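Local coordinates for protein aminoglycoside phosphotransferase (Alicyclobacillus acidocaldarius subsp. acidocaldarius, PDB 4PDY) that probably transfers a phosphoryl group to a small-molecule substrate and holds a bound histidine in this crystal, at residues I23-V28 / Q36-D41; E45-S50 / Y55-S60; H193-E198 / E333-F338; A294-L299 / S341-V346. All coordinates share one frame; numbering follows the deposited sequence. Where two conformers were deposited one is given.

Overall arrangement
Interactions 1 and 2 share the antiparallel sheet and touch each other: I23 N lies 2.8 Å from E45 OE1, and the strands of Q36-D41 and E45-S50 are neighbours. Interactions 3 and 4, whose centres are about 11 Å apart, both use helix 319-347 and lie on the opposite side of the chain's centre, more than 40 Å from the sheet pair by their centres. Interactions 2 and 4 are buried, interactions 1 and 3 only partly so. Chemistry follows place: backbone hydrogen bonds and an aromatic face in the hairpin, an arginine hydrogen-bonded to a backbone carbonyl in interaction 1, a salt bridge between helices 189-203 and 319-347, and hydrogen-bond-free packing in interaction 4.

Interaction 1 of 4, residues I23-V28 / Q36-D41; sequences IPQAVV and QQRHAD
R38 lays its guanidinium group against V28, whose CG2 methyl sits over one face, 3.5 Å from R38 NE and displaced toward the rim. The edge of the same group meets the backbone of I23: R38 NH1 donates to I23 O over 2.7 Å, with an N-H...O angle of 146° and the donor tilted 24° from the carbonyl plane. R38 NH2 adds a weak bond to the same oxygen. A second weak bond runs from R38 NH2 to Q25 OE1 at 3.4 Å, the two planes close to perpendicular. Two waters bridge the same groups, one between I23 O and R38 NH2, the other between Q25 OE1 and R38 NE. The bend at chi3 of R38 (-77°) turns its end onto the carbonyl of I23, the residue before P24, the N-cap of helix 25-28. Q25 has its stronger polar partner in S29, reached through NE2. The charge of R38 is met by E45 of strand 44-49, which also accepts from I23 N. The short helix 25-28 is thus tied to strand 35-41, while W47 of strand 44-49 touches both V28 and R38, and I23 packs on A57 of strand 54-60 and Y105 of strand 103-109.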
loop_
_atom_site.group_PDB
_atom_site.type_symbol
_atom_site.label_atom_id
_atom_site.label_comp_id
_atom_site.label_asym_id
_atom_site.label_seq_id
_atom_site.Cartn_x
_atom_site.Cartn_y
_atom_site.Cartn_z
ATOM N N ILE A 23 2.595 25.685 4.423
ATOM C CA ILE A 23 2.063 25.585 5.770
ATOM C C ILE A 23 2.095 26.981 6.408
ATOM O O ILE A 23 3.087 27.697 6.257
ATOM C CB ILE A 23 2.849 24.538 6.594
ATOM C CG1 ILE A 23 2.656 23.154 5.960
ATOM C CG2 ILE A 23 2.473 24.588 8.075
ATOM C CD1 ILE A 23 3.448 22.044 6.589
ATOM N N PRO A 24 1.036 27.368 7.138
ATOM C CA PRO A 24 1.088 28.684 7.773
ATOM C C PRO A 24 2.269 28.804 8.748
ATOM O O PRO A 24 2.568 27.870 9.473
ATOM C CB PRO A 24 -0.267 28.784 8.499
ATOM C CG PRO A 24 -1.147 27.870 7.732
ATOM C CD PRO A 24 -0.285 26.734 7.310
ATOM N N GLN A 25 2.933 29.956 8.758
ATOM C CA GLN A 25 4.047 30.190 9.675
ATOM C C GLN A 25 3.671 29.951 11.119
ATOM O O GLN A 25 4.499 29.486 11.905
ATOM C CB GLN A 25 4.572 31.614 9.531
ATOM C CG GLN A 25 5.737 31.977 10.450
ATOM C CD GLN A 25 6.972 31.115 10.240
ATOM O OE1 GLN A 25 7.453 30.956 9.114
ATOM N NE2 GLN A 25 7.502 30.563 11.336
ATOM N N ALA A 26 2.431 30.257 11.502
ATOM C CA ALA A 26 2.035 30.077 12.899
ATOM C C ALA A 26 2.169 28.606 13.328
ATOM O O ALA A 26 2.437 28.322 14.487
ATOM C CB ALA A 26 0.626 30.584 13.147
ATOM N N VAL A 27 1.975 27.690 12.387
ATOM C CA VAL A 27 2.116 26.260 12.709
ATOM C C VAL A 27 3.598 25.949 12.970
ATOM O O VAL A 27 3.957 25.293 13.950
ATOM C CB VAL A 27 1.575 25.382 11.582
ATOM C CG1 VAL A 27 1.924 23.930 11.828
ATOM C CG2 VAL A 27 0.066 25.524 11.455
ATOM N N VAL A 28 4.478 26.440 12.088
ATOM C CA VAL A 28 5.902 26.193 12.222
ATOM C C VAL A 28 6.394 26.692 13.583
ATOM O O VAL A 28 7.193 26.036 14.267
ATOM C CB VAL A 28 6.686 26.949 11.122
ATOM C CG1 VAL A 28 8.170 26.643 11.184
ATOM C CG2 VAL A 28 6.153 26.674 9.731
ATOM N N GLN A 36 14.628 27.997 9.079
ATOM C CA GLN A 36 15.083 29.092 8.217
ATOM C C GLN A 36 14.469 29.023 6.808
ATOM O O GLN A 36 14.246 30.062 6.188
ATOM C CB GLN A 36 16.631 29.035 8.066
ATOM C CG GLN A 36 17.426 28.934 9.353
ATOM C CD GLN A 36 17.263 30.162 10.214
ATOM O OE1 GLN A 36 17.547 31.277 9.766
ATOM N NE2 GLN A 36 16.803 29.974 11.444
ATOM N N GLN A 37 14.248 27.815 6.284
ATOM C CA GLN A 37 13.796 27.613 4.904
ATOM C C GLN A 37 12.695 26.529 4.881
ATOM O O GLN A 37 12.787 25.533 5.593
ATOM C CB GLN A 37 14.988 27.185 4.015
ATOM C CG GLN A 37 14.837 27.425 2.498
ATOM C CD GLN A 37 14.432 26.214 1.653
ATOM O OE1 GLN A 37 13.487 25.511 1.983
ATOM N NE2 GLN A 37 15.121 26.006 0.513
ATOM N N ARG A 38 11.700 26.721 4.020
ATOM C CA ARG A 38 10.609 25.742 3.831
ATOM C C ARG A 38 10.225 25.655 2.374
ATOM O O ARG A 38 10.134 26.682 1.696
ATOM C CB ARG A 38 9.381 26.145 4.628
ATOM C CG ARG A 38 9.682 26.326 6.094
ATOM C CD ARG A 38 8.417 26.487 6.897
ATOM N NE ARG A 38 7.792 27.803 6.795
ATOM C CZ ARG A 38 6.531 28.036 6.408
ATOM N NH1 ARG A 38 5.733 27.054 5.991
ATOM N NH2 ARG A 38 6.055 29.280 6.443
ATOM N N HIS A 39 9.998 24.443 1.885
ATOM C CA HIS A 39 9.483 24.286 0.535
ATOM C C HIS A 39 8.733 22.975 0.435
ATOM O O HIS A 39 9.036 22.041 1.146
ATOM C CB HIS A 39 10.617 24.353 -0.510
ATOM C CG HIS A 39 11.596 23.225 -0.423
ATOM N ND1 HIS A 39 12.698 23.244 0.405
ATOM C CD2 HIS A 39 11.584 21.996 -0.993
ATOM C CE1 HIS A 39 13.349 22.102 0.300
ATOM N NE2 HIS A 39 12.701 21.330 -0.550
ATOM N N ALA A 40 7.738 22.938 -0.440
ATOM C CA ALA A 40 6.991 21.730 -0.688
ATOM C C ALA A 40 7.904 20.746 -1.388
ATOM O O ALA A 40 8.779 21.124 -2.171
ATOM C CB ALA A 40 5.758 22.025 -1.541
ATOM N N ASP A 41 7.697 19.475 -1.102
ATOM C CA ASP A 41 8.372 18.416 -1.808
ATOM C C ASP A 41 7.418 17.228 -1.812
ATOM O O ASP A 41 7.299 16.496 -0.836
ATOM C CB ASP A 41 9.717 18.082 -1.161
ATOM C CG ASP A 41 10.526 17.086 -1.970
ATOM O OD1 ASP A 41 9.981 16.487 -2.922
ATOM O OD2 ASP A 41 11.712 16.877 -1.653
HETATM O O HOH W 1 3.698 30.464 5.241
HETATM O O HOH W 2 10.054 29.440 8.280
#

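Interaction 2 of 4, residues E45-S50 / Y55-S60; sequences EVWTDS and YAAKRS
A beta hairpin of strands 44-49 and 54-60 forms this contact, part of the antiparallel sheet in the kinase-like domain of the phosphotransferase family. E45 pairs with A57 and W47 with Y55 as hydrogen-bonded pairs, and V46 with A56 as the non-hydrogen-bonded pair between them. The evidence is four backbone bonds: E45 N to A57 O and A57 N to E45 O, each 2.8 Å, then W47 N to Y55 O and Y55 N to W47 O. Three are nearly straight; the last is more bent. V46 CA adds a CA-H...O contact to Y55 O. The short segments run at 142° to each other, so the ladder is twisted.

Side chains divide between two faces. E45, W47, Y55 and A57 share one. V46 and A56 lie on the other, where A56 touches the bound histidine and helps line its pocket. On the first face, W47 CG stands anti to its own carbonyl carbon (chi1 -66°), which brings the indole across to A57. The CB methyl of A57 sits over it in a CH-pi contact, 3.8 Å from the centroid of the W47 five-membered ring and 28° off its normal. The ring is also fixed at its edge: W47 NE1 donates to E45 OE2, on the anti side of that oxygen and somewhat out of the carboxylate plane. The carboxylate has further partners toward 23-28 and 36-41. Near the turn, D49 OD1 takes backbone N-H groups of K51 and R53, while a water donates to D49 OD2 at 2.7 Å and accepts from Y55 OH at 3.0 Å.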
loop_
_atom_site.group_PDB
_atom_site.type_symbol
_atom_site.label_atom_id
_atom_site.label_comp_id
_atom_site.label_asym_id
_atom_site.label_seq_id
_atom_site.Cartn_x
_atom_site.Cartn_y
_atom_site.Cartn_z
ATOM N N GLU A 45 6.079 18.974 3.289
ATOM C CA GLU A 45 6.869 20.188 3.254
ATOM C C GLU A 45 8.170 19.939 3.987
ATOM O O GLU A 45 8.194 19.386 5.073
ATOM C CB GLU A 45 6.089 21.318 3.925
ATOM C CG GLU A 45 6.659 22.690 3.663
ATOM C CD GLU A 45 5.776 23.798 4.206
ATOM O OE1 GLU A 45 4.757 24.131 3.558
ATOM O OE2 GLU A 45 6.098 24.347 5.279
ATOM N N VAL A 46 9.273 20.353 3.372
ATOM C CA VAL A 46 10.589 20.208 3.972
ATOM C C VAL A 46 10.916 21.478 4.744
ATOM O O VAL A 46 10.814 22.571 4.192
ATOM C CB VAL A 46 11.665 19.965 2.900
ATOM C CG1 VAL A 46 13.064 19.794 3.514
ATOM C CG2 VAL A 46 11.282 18.769 2.063
ATOM N N TRP A 47 11.277 21.331 6.004
ATOM C CA TRP A 47 11.717 22.424 6.862
ATOM C C TRP A 47 13.207 22.246 7.171
ATOM O O TRP A 47 13.620 21.159 7.546
ATOM C CB TRP A 47 10.974 22.385 8.192
ATOM C CG TRP A 47 9.524 22.651 8.137
ATOM C CD1 TRP A 47 8.765 22.971 7.042
ATOM C CD2 TRP A 47 8.624 22.623 9.253
ATOM N NE1 TRP A 47 7.445 23.158 7.415
ATOM C CE2 TRP A 47 7.346 22.960 8.770
ATOM C CE3 TRP A 47 8.789 22.390 10.616
ATOM C CZ2 TRP A 47 6.235 23.020 9.606
ATOM C CZ3 TRP A 47 7.684 22.449 11.441
ATOM C CH2 TRP A 47 6.431 22.782 10.931
ATOM N N THR A 48 13.998 23.314 7.034
ATOM C CA THR A 48 15.427 23.228 7.203
ATOM C C THR A 48 15.901 24.287 8.200
ATOM O O THR A 48 15.455 25.437 8.116
ATOM C CB THR A 48 16.104 23.415 5.835
ATOM O OG1 THR A 48 15.557 22.469 4.897
ATOM C CG2 THR A 48 17.556 23.181 5.928
ATOM N N ASP A 49 16.760 23.895 9.139
ATOM C CA ASP A 49 17.340 24.826 10.121
ATOM C C ASP A 49 18.647 25.419 9.582
ATOM O O ASP A 49 19.024 25.151 8.443
ATOM C CB ASP A 49 17.469 24.183 11.522
ATOM C CG ASP A 49 18.573 23.139 11.633
ATOM O OD1 ASP A 49 19.425 23.027 10.723
ATOM O OD2 ASP A 49 18.600 22.443 12.682
ATOM N N SER A 50 19.320 26.211 10.401
ATOM C CA SER A 50 20.530 26.900 9.945
ATOM C C SER A 50 21.719 25.987 9.665
ATOM O O SER A 50 22.698 26.399 9.016
ATOM C CB SER A 50 20.955 27.965 10.953
ATOM O OG SER A 50 21.432 27.375 12.141
ATOM N N TYR A 55 13.451 18.454 8.352
ATOM C CA TYR A 55 12.266 17.848 8.941
ATOM C C TYR A 55 11.208 17.775 7.853
ATOM O O TYR A 55 11.148 18.638 6.987
ATOM C CB TYR A 55 11.763 18.676 10.113
ATOM C CG TYR A 55 12.802 18.885 11.158
ATOM C CD1 TYR A 55 13.713 19.947 11.058
ATOM C CD2 TYR A 55 12.898 18.036 12.229
ATOM C CE1 TYR A 55 14.683 20.116 12.000
ATOM C CE2 TYR A 55 13.870 18.203 13.185
ATOM C CZ TYR A 55 14.765 19.254 13.065
ATOM O OH TYR A 55 15.706 19.432 14.030
ATOM N N ALA A 56 10.376 16.724 7.927
ATOM C CA ALA A 56 9.242 16.548 7.032
ATOM C C ALA A 56 7.967 16.954 7.770
ATOM O O ALA A 56 7.643 16.345 8.799
ATOM C CB ALA A 56 9.139 15.084 6.629
ATOM N N ALA A 57 7.248 17.937 7.254
ATOM C CA ALA A 57 6.000 18.392 7.850
ATOM C C ALA A 57 4.850 17.975 6.936
ATOM O O ALA A 57 4.880 18.194 5.736
ATOM C CB ALA A 57 6.044 19.892 8.023
ATOM N N LYS A 58 3.849 17.340 7.533
ATOM C CA LYS A 58 2.714 16.819 6.799
ATOM C C LYS A 58 1.436 17.554 7.197
ATOM O O LYS A 58 1.124 17.640 8.389
ATOM C CB LYS A 58 2.549 15.334 7.112
ATOM C CG LYS A 58 1.342 14.670 6.422
ATOM C CD LYS A 58 1.487 14.609 4.908
ATOM C CE LYS A 58 0.280 13.981 4.211
ATOM N NZ LYS A 58 0.209 12.527 4.489
ATOM N N ARG A 59 0.744 18.077 6.192
ATOM C CA ARG A 59 -0.605 18.566 6.325
ATOM C C ARG A 59 -1.528 17.370 6.078
ATOM O O ARG A 59 -1.489 16.748 5.002
ATOM C CB ARG A 59 -0.889 19.637 5.294
ATOM C CG ARG A 59 -2.301 20.178 5.356
ATOM C CD ARG A 59 -2.597 21.163 4.245
ATOM N NE ARG A 59 -2.038 22.495 4.500
ATOM C CZ ARG A 59 -1.069 23.099 3.813
ATOM N NH1 ARG A 59 -0.428 22.508 2.810
ATOM N NH2 ARG A 59 -0.740 24.335 4.155
ATOM N N SER A 60 -2.338 17.047 7.078
ATOM C CA SER A 60 -3.211 15.884 7.020
ATOM C C SER A 60 -4.647 16.284 7.351
ATOM O O SER A 60 -4.899 17.352 7.912
ATOM C CB SER A 60 -2.706 14.809 7.994
ATOM O OG SER A 60 -3.520 13.639 7.971
HETATM O O HOH W 3 16.380 22.337 14.254
#

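Interaction 3 of 4, residues H193-E198 / E333-F338; sequences HRDAAE and EKRQAF. With SCN (thiocyanate ion), chain C.
The carboxylate of D195 and the side-chain amide of Q336, in the conformer given, lie almost in one plane, 11° apart, and meet edge to edge. Q336 NE2 donates to D195 OD1 at 3.2 Å and 170°, on the syn lone pair, and makes a weak, bent hydrogen bond to D195 OD2. The guanidinium of R335 is turned well out of the carboxylate plane; its NH1 reaches D195 OD2 over 2.8 Å, making a salt bridge in which the oxygen is approached from above that plane. Another edge of R335 faces a thiocyanate ion, probably from the crystallisation liquor, whose N accepts a weak bond from R335 NE. R335 gets there because its chain runs fully extended from CG to NE. Q336 OE1 lies at the edge of the R194 guanidinium without a direct hydrogen bond to it; a water sits among R194, D195 and Q336, but so close to R194 NH1 and D195 OD1 that those two links are doubtful. Were D195 replaced by an alanine, R335 NH1 would probably lose its salt-bridge partner and the Q336 amide its hold. R300 reinforces the cluster through a salt bridge to D195 OD1 and a hydrogen bond to Q336 OE1. With short-segment axes 13.3 Å apart at 29°, helices 189-203 and 319-347 are linked by the long side chains of R335 and Q336 reaching D195, and R300, at the end of helix 289-300, joins them.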
loop_
_atom_site.group_PDB
_atom_site.type_symbol
_atom_site.label_atom_id
_atom_site.label_comp_id
_atom_site.label_asym_id
_atom_site.label_seq_id
_atom_site.Cartn_x
_atom_site.Cartn_y
_atom_site.Cartn_z
ATOM N N HIS A 193 -12.627 -13.692 -16.273
ATOM C CA HIS A 193 -13.669 -14.470 -15.585
ATOM C C HIS A 193 -13.046 -15.630 -14.795
ATOM O O HIS A 193 -13.353 -15.827 -13.612
ATOM C CB HIS A 193 -14.703 -14.960 -16.609
ATOM C CG HIS A 193 -15.860 -15.717 -16.025
ATOM N ND1 HIS A 193 -16.746 -16.416 -16.808
ATOM C CD2 HIS A 193 -16.282 -15.871 -14.749
ATOM C CE1 HIS A 193 -17.665 -16.976 -16.042
ATOM N NE2 HIS A 193 -17.406 -16.664 -14.786
ATOM N N ARG A 194 -12.142 -16.357 -15.432
ATOM C CA ARG A 194 -11.480 -17.493 -14.785
ATOM C C ARG A 194 -10.722 -17.044 -13.541
ATOM O O ARG A 194 -10.834 -17.634 -12.472
ATOM C CB ARG A 194 -10.521 -18.203 -15.743
ATOM C CG ARG A 194 -10.054 -19.546 -15.211
ATOM C CD ARG A 194 -8.902 -20.196 -15.974
ATOM N NE ARG A 194 -8.831 -19.837 -17.390
ATOM C CZ ARG A 194 -7.854 -19.138 -17.979
ATOM N NH1 ARG A 194 -6.801 -18.699 -17.309
ATOM N NH2 ARG A 194 -7.930 -18.892 -19.278
ATOM N N ASP A 195 -9.948 -15.969 -13.680
ATOM C CA ASP A 195 -9.171 -15.490 -12.553
ATOM C C ASP A 195 -10.044 -14.991 -11.395
ATOM O O ASP A 195 -9.761 -15.266 -10.230
ATOM C CB ASP A 195 -8.251 -14.345 -12.991
ATOM C CG ASP A 195 -6.990 -14.802 -13.716
ATOM O OD1 ASP A 195 -6.650 -16.000 -13.691
ATOM O OD2 ASP A 195 -6.316 -13.912 -14.301
ATOM N N ALA A 196 -11.092 -14.222 -11.706
ATOM C CA ALA A 196 -11.994 -13.742 -10.663
ATOM C C ALA A 196 -12.658 -14.920 -9.935
ATOM O O ALA A 196 -12.748 -14.909 -8.710
ATOM C CB ALA A 196 -13.057 -12.822 -11.239
ATOM N N ALA A 197 -13.132 -15.914 -10.694
ATOM C CA ALA A 197 -13.764 -17.089 -10.099
ATOM C C ALA A 197 -12.799 -17.861 -9.209
ATOM O O ALA A 197 -13.173 -18.283 -8.116
ATOM C CB ALA A 197 -14.345 -17.978 -11.188
ATOM N N GLU A 198 -11.544 -18.016 -9.654
ATOM C CA GLU A 198 -10.546 -18.741 -8.861
ATOM C C GLU A 198 -10.225 -17.980 -7.589
ATOM O O GLU A 198 -10.065 -18.576 -6.533
ATOM C CB GLU A 198 -9.271 -19.006 -9.670
ATOM C CG GLU A 198 -9.476 -20.008 -10.802
ATOM C CD GLU A 198 -8.240 -20.229 -11.658
ATOM O OE1 GLU A 198 -7.186 -19.687 -11.319
ATOM O OE2 GLU A 198 -8.313 -20.966 -12.665
ATOM N N GLU A 333 0.408 -13.667 -19.857
ATOM C CA GLU A 333 0.902 -15.042 -19.792
ATOM C C GLU A 333 1.983 -15.212 -18.737
ATOM O O GLU A 333 2.010 -16.217 -18.038
ATOM C CB GLU A 333 1.405 -15.555 -21.142
ATOM C CG GLU A 333 2.013 -16.947 -21.025
ATOM C CD GLU A 333 1.080 -17.904 -20.288
ATOM O OE1 GLU A 333 -0.115 -17.860 -20.587
ATOM O OE2 GLU A 333 1.503 -18.669 -19.389
ATOM N N LYS A 334 2.869 -14.226 -18.611
ATOM C CA LYS A 334 3.875 -14.261 -17.543
ATOM C C LYS A 334 3.237 -14.255 -16.153
ATOM O O LYS A 334 3.688 -14.957 -15.250
ATOM C CB LYS A 334 4.870 -13.095 -17.669
ATOM C CG LYS A 334 5.938 -13.317 -18.712
ATOM C CD LYS A 334 6.927 -14.399 -18.305
ATOM C CE LYS A 334 7.929 -13.895 -17.289
ATOM N NZ LYS A 334 9.003 -14.898 -17.079
ATOM N N ARG A 335 2.178 -13.471 -15.999
ATOM C CA ARG A 335 1.423 -13.433 -14.743
ATOM C C ARG A 335 0.796 -14.807 -14.438
ATOM O O ARG A 335 0.895 -15.314 -13.314
ATOM C CB ARG A 335 0.351 -12.339 -14.812
ATOM C CG ARG A 335 -0.596 -12.309 -13.624
ATOM C CD ARG A 335 -1.571 -11.145 -13.718
ATOM N NE ARG A 335 -2.546 -11.139 -12.641
ATOM C CZ ARG A 335 -3.635 -11.924 -12.601
ATOM N NH1 ARG A 335 -3.899 -12.760 -13.598
ATOM N NH2 ARG A 335 -4.461 -11.848 -11.567
ATOM N N GLN A 336 0.158 -15.401 -15.449
ATOM C CA GLN A 336 -0.417 -16.747 -15.314
ATOM C C GLN A 336 0.653 -17.752 -14.902
ATOM O O GLN A 336 0.443 -18.551 -13.997
ATOM C CB GLN A 336 -1.056 -17.203 -16.630
ATOM C CG GLN A 336 -2.350 -16.488 -16.979
ATOM C CD GLN A 336 -3.437 -16.698 -15.948
ATOM O OE1 GLN A 336 -3.727 -17.832 -15.563
ATOM N NE2 GLN A 336 -4.058 -15.624 -15.519
ATOM N N ALA A 337 1.813 -17.696 -15.557
ATOM C CA ALA A 337 2.914 -18.624 -15.261
ATOM C C ALA A 337 3.418 -18.481 -13.826
ATOM O O ALA A 337 3.726 -19.448 -13.141
ATOM C CB ALA A 337 4.064 -18.410 -16.233
ATOM N N PHE A 338 3.529 -17.245 -13.378
ATOM C CA PHE A 338 3.972 -16.997 -12.024
ATOM C C PHE A 338 2.984 -17.536 -11.003
ATOM O O PHE A 338 3.372 -18.195 -10.037
ATOM C CB PHE A 338 4.231 -15.520 -11.718
ATOM C CG PHE A 338 4.476 -15.304 -10.266
ATOM C CD1 PHE A 338 5.699 -15.638 -9.698
ATOM C CD2 PHE A 338 3.441 -14.927 -9.430
ATOM C CE1 PHE A 338 5.871 -15.553 -8.322
ATOM C CE2 PHE A 338 3.622 -14.818 -8.065
ATOM C CZ PHE A 338 4.845 -15.121 -7.512
HETATM S S SCN C . -4.113 -7.515 -11.425
HETATM C C SCN C . -2.924 -8.170 -10.995
HETATM N N SCN C . -2.011 -8.671 -10.665
HETATM O O HOH W 4 -6.570 -18.339 -14.804
#

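Interaction 4 of 4, residues A294-L299 / S341-V346; sequences AVEAIL and SLRQQV
E296 sends its CG out beside its own backbone N (chi1 -70°) and runs on extended through chi2, which carries the carboxylate straight across to the 341-346 segment. L342 answers with CG anti to its backbone N (chi1 176°), directing CD2 to within 3.9 Å of E296 CG. Beyond that apolar contact, E296 OE1 rests against V346, 3.8 Å from V346 CG1, with the two side chains sliding past each other in opposite directions. The other oxygen lies over the backbone of R343: E296 OE2 is 3.2 Å from R343 CA. R343 N, at 3.4 Å from E296 OE2, has too poor an angle for a hydrogen bond. The short segments are close to antiparallel, at 165°, with axes 11.2 Å apart, so one long side chain spans much of the interval between helices 289-300 and 319-347. L202 of helix 189-203 also touches E296. Shortening E296 to a serine is likely to deprive L342 and V346 of the chain they pack on. No hydrogen bond crosses the contact, and R343 NE remains 5.8 Å from E296 OE2; between these two segments the contact is therefore mainly packing, to which the charge of R343 may add a long-range attraction.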
loop_
_atom_site.group_PDB
_atom_site.type_symbol
_atom_site.label_atom_id
_atom_site.label_comp_id
_atom_site.label_asym_id
_atom_site.label_seq_id
_atom_site.Cartn_x
_atom_site.Cartn_y
_atom_site.Cartn_z
ATOM N N ALA A 294 -4.191 -17.067 1.320
ATOM C CA ALA A 294 -4.842 -15.756 1.369
ATOM C C ALA A 294 -4.180 -14.763 0.401
ATOM O O ALA A 294 -4.856 -14.021 -0.297
ATOM C CB ALA A 294 -4.825 -15.203 2.778
ATOM N N VAL A 295 -2.846 -14.756 0.372
ATOM C CA VAL A 295 -2.107 -13.917 -0.565
ATOM C C VAL A 295 -2.447 -14.327 -2.006
ATOM O O VAL A 295 -2.691 -13.476 -2.846
ATOM C CB VAL A 295 -0.588 -14.006 -0.300
ATOM C CG1 VAL A 295 0.185 -13.369 -1.440
ATOM C CG2 VAL A 295 -0.225 -13.342 1.017
ATOM N N GLU A 296 -2.502 -15.641 -2.285
ATOM C CA GLU A 296 -2.874 -16.071 -3.615
ATOM C C GLU A 296 -4.284 -15.607 -4.014
ATOM O O GLU A 296 -4.518 -15.244 -5.169
ATOM C CB GLU A 296 -2.846 -17.591 -3.713
ATOM C CG GLU A 296 -1.457 -18.200 -3.655
ATOM C CD GLU A 296 -1.517 -19.706 -3.804
ATOM O OE1 GLU A 296 -1.956 -20.402 -2.855
ATOM O OE2 GLU A 296 -1.141 -20.181 -4.889
ATOM N N ALA A 297 -5.223 -15.652 -3.070
ATOM C CA ALA A 297 -6.587 -15.208 -3.353
ATOM C C ALA A 297 -6.599 -13.760 -3.840
ATOM O O ALA A 297 -7.269 -13.393 -4.823
ATOM C CB ALA A 297 -7.464 -15.332 -2.113
ATOM N N ILE A 298 -5.811 -12.936 -3.154
ATOM C CA ILE A 298 -5.751 -11.534 -3.503
ATOM C C ILE A 298 -5.054 -11.355 -4.864
ATOM O O ILE A 298 -5.576 -10.668 -5.737
ATOM C CB ILE A 298 -5.033 -10.725 -2.402
ATOM C CG1 ILE A 298 -5.848 -10.708 -1.115
ATOM C CG2 ILE A 298 -4.793 -9.282 -2.845
ATOM C CD1 ILE A 298 -5.034 -10.425 0.119
ATOM N N LEU A 299 -3.864 -11.939 -5.029
ATOM C CA LEU A 299 -3.138 -11.799 -6.290
ATOM C C LEU A 299 -3.822 -12.367 -7.516
ATOM O O LEU A 299 -3.681 -11.835 -8.616
ATOM C CB LEU A 299 -1.790 -12.461 -6.225
ATOM C CG LEU A 299 -0.772 -11.862 -5.311
ATOM C CD1 LEU A 299 0.514 -12.659 -5.403
ATOM C CD2 LEU A 299 -0.544 -10.410 -5.707
ATOM N N SER A 341 3.144 -21.389 -10.849
ATOM C CA SER A 341 4.291 -21.910 -10.111
ATOM C C SER A 341 4.138 -21.666 -8.607
ATOM O O SER A 341 4.504 -22.527 -7.809
ATOM C CB SER A 341 5.610 -21.310 -10.623
ATOM O OG SER A 341 5.562 -19.905 -10.599
ATOM N N LEU A 342 3.586 -20.515 -8.215
ATOM C CA LEU A 342 3.359 -20.243 -6.796
ATOM C C LEU A 342 2.342 -21.238 -6.204
ATOM O O LEU A 342 2.529 -21.744 -5.109
ATOM C CB LEU A 342 2.896 -18.809 -6.550
ATOM C CG LEU A 342 2.531 -18.425 -5.113
ATOM C CD1 LEU A 342 3.708 -18.631 -4.176
ATOM C CD2 LEU A 342 2.020 -16.986 -5.070
ATOM N N ARG A 343 1.278 -21.505 -6.944
ATOM C CA ARG A 343 0.278 -22.486 -6.513
ATOM C C ARG A 343 0.910 -23.854 -6.275
ATOM O O ARG A 343 0.631 -24.520 -5.275
ATOM C CB ARG A 343 -0.806 -22.568 -7.567
ATOM C CG ARG A 343 -1.870 -23.603 -7.256
ATOM C CD ARG A 343 -3.118 -23.406 -8.117
ATOM N NE ARG A 343 -2.799 -23.305 -9.538
ATOM C CZ ARG A 343 -3.569 -22.744 -10.464
ATOM N NH1 ARG A 343 -3.134 -22.681 -11.718
ATOM N NH2 ARG A 343 -4.747 -22.224 -10.148
ATOM N N GLN A 344 1.785 -24.261 -7.185
ATOM C CA GLN A 344 2.499 -25.517 -7.014
ATOM C C GLN A 344 3.395 -25.460 -5.781
ATOM O O GLN A 344 3.438 -26.432 -5.009
ATOM C CB GLN A 344 3.290 -25.880 -8.274
ATOM C CG GLN A 344 2.397 -26.278 -9.434
ATOM C CD GLN A 344 3.171 -26.557 -10.705
ATOM O OE1 GLN A 344 4.403 -26.506 -10.725
ATOM N NE2 GLN A 344 2.452 -26.876 -11.773
ATOM N N GLN A 345 4.115 -24.342 -5.603
ATOM C CA GLN A 345 4.998 -24.163 -4.441
ATOM C C GLN A 345 4.222 -24.345 -3.131
ATOM O O GLN A 345 4.680 -25.013 -2.208
ATOM C CB GLN A 345 5.687 -22.788 -4.471
ATOM C CG GLN A 345 6.725 -22.564 -3.374
ATOM C CD GLN A 345 7.987 -23.387 -3.556
ATOM O OE1 GLN A 345 8.209 -23.982 -4.601
ATOM N NE2 GLN A 345 8.816 -23.428 -2.529
ATOM N N VAL A 346 3.029 -23.754 -3.064
ATOM C CA VAL A 346 2.235 -23.773 -1.848
ATOM C C VAL A 346 1.745 -25.194 -1.522
ATOM O O VAL A 346 1.571 -25.546 -0.356
ATOM C CB VAL A 346 1.097 -22.747 -1.976
ATOM C CG1 VAL A 346 0.139 -22.838 -0.816
ATOM C CG2 VAL A 346 1.688 -21.340 -2.028
#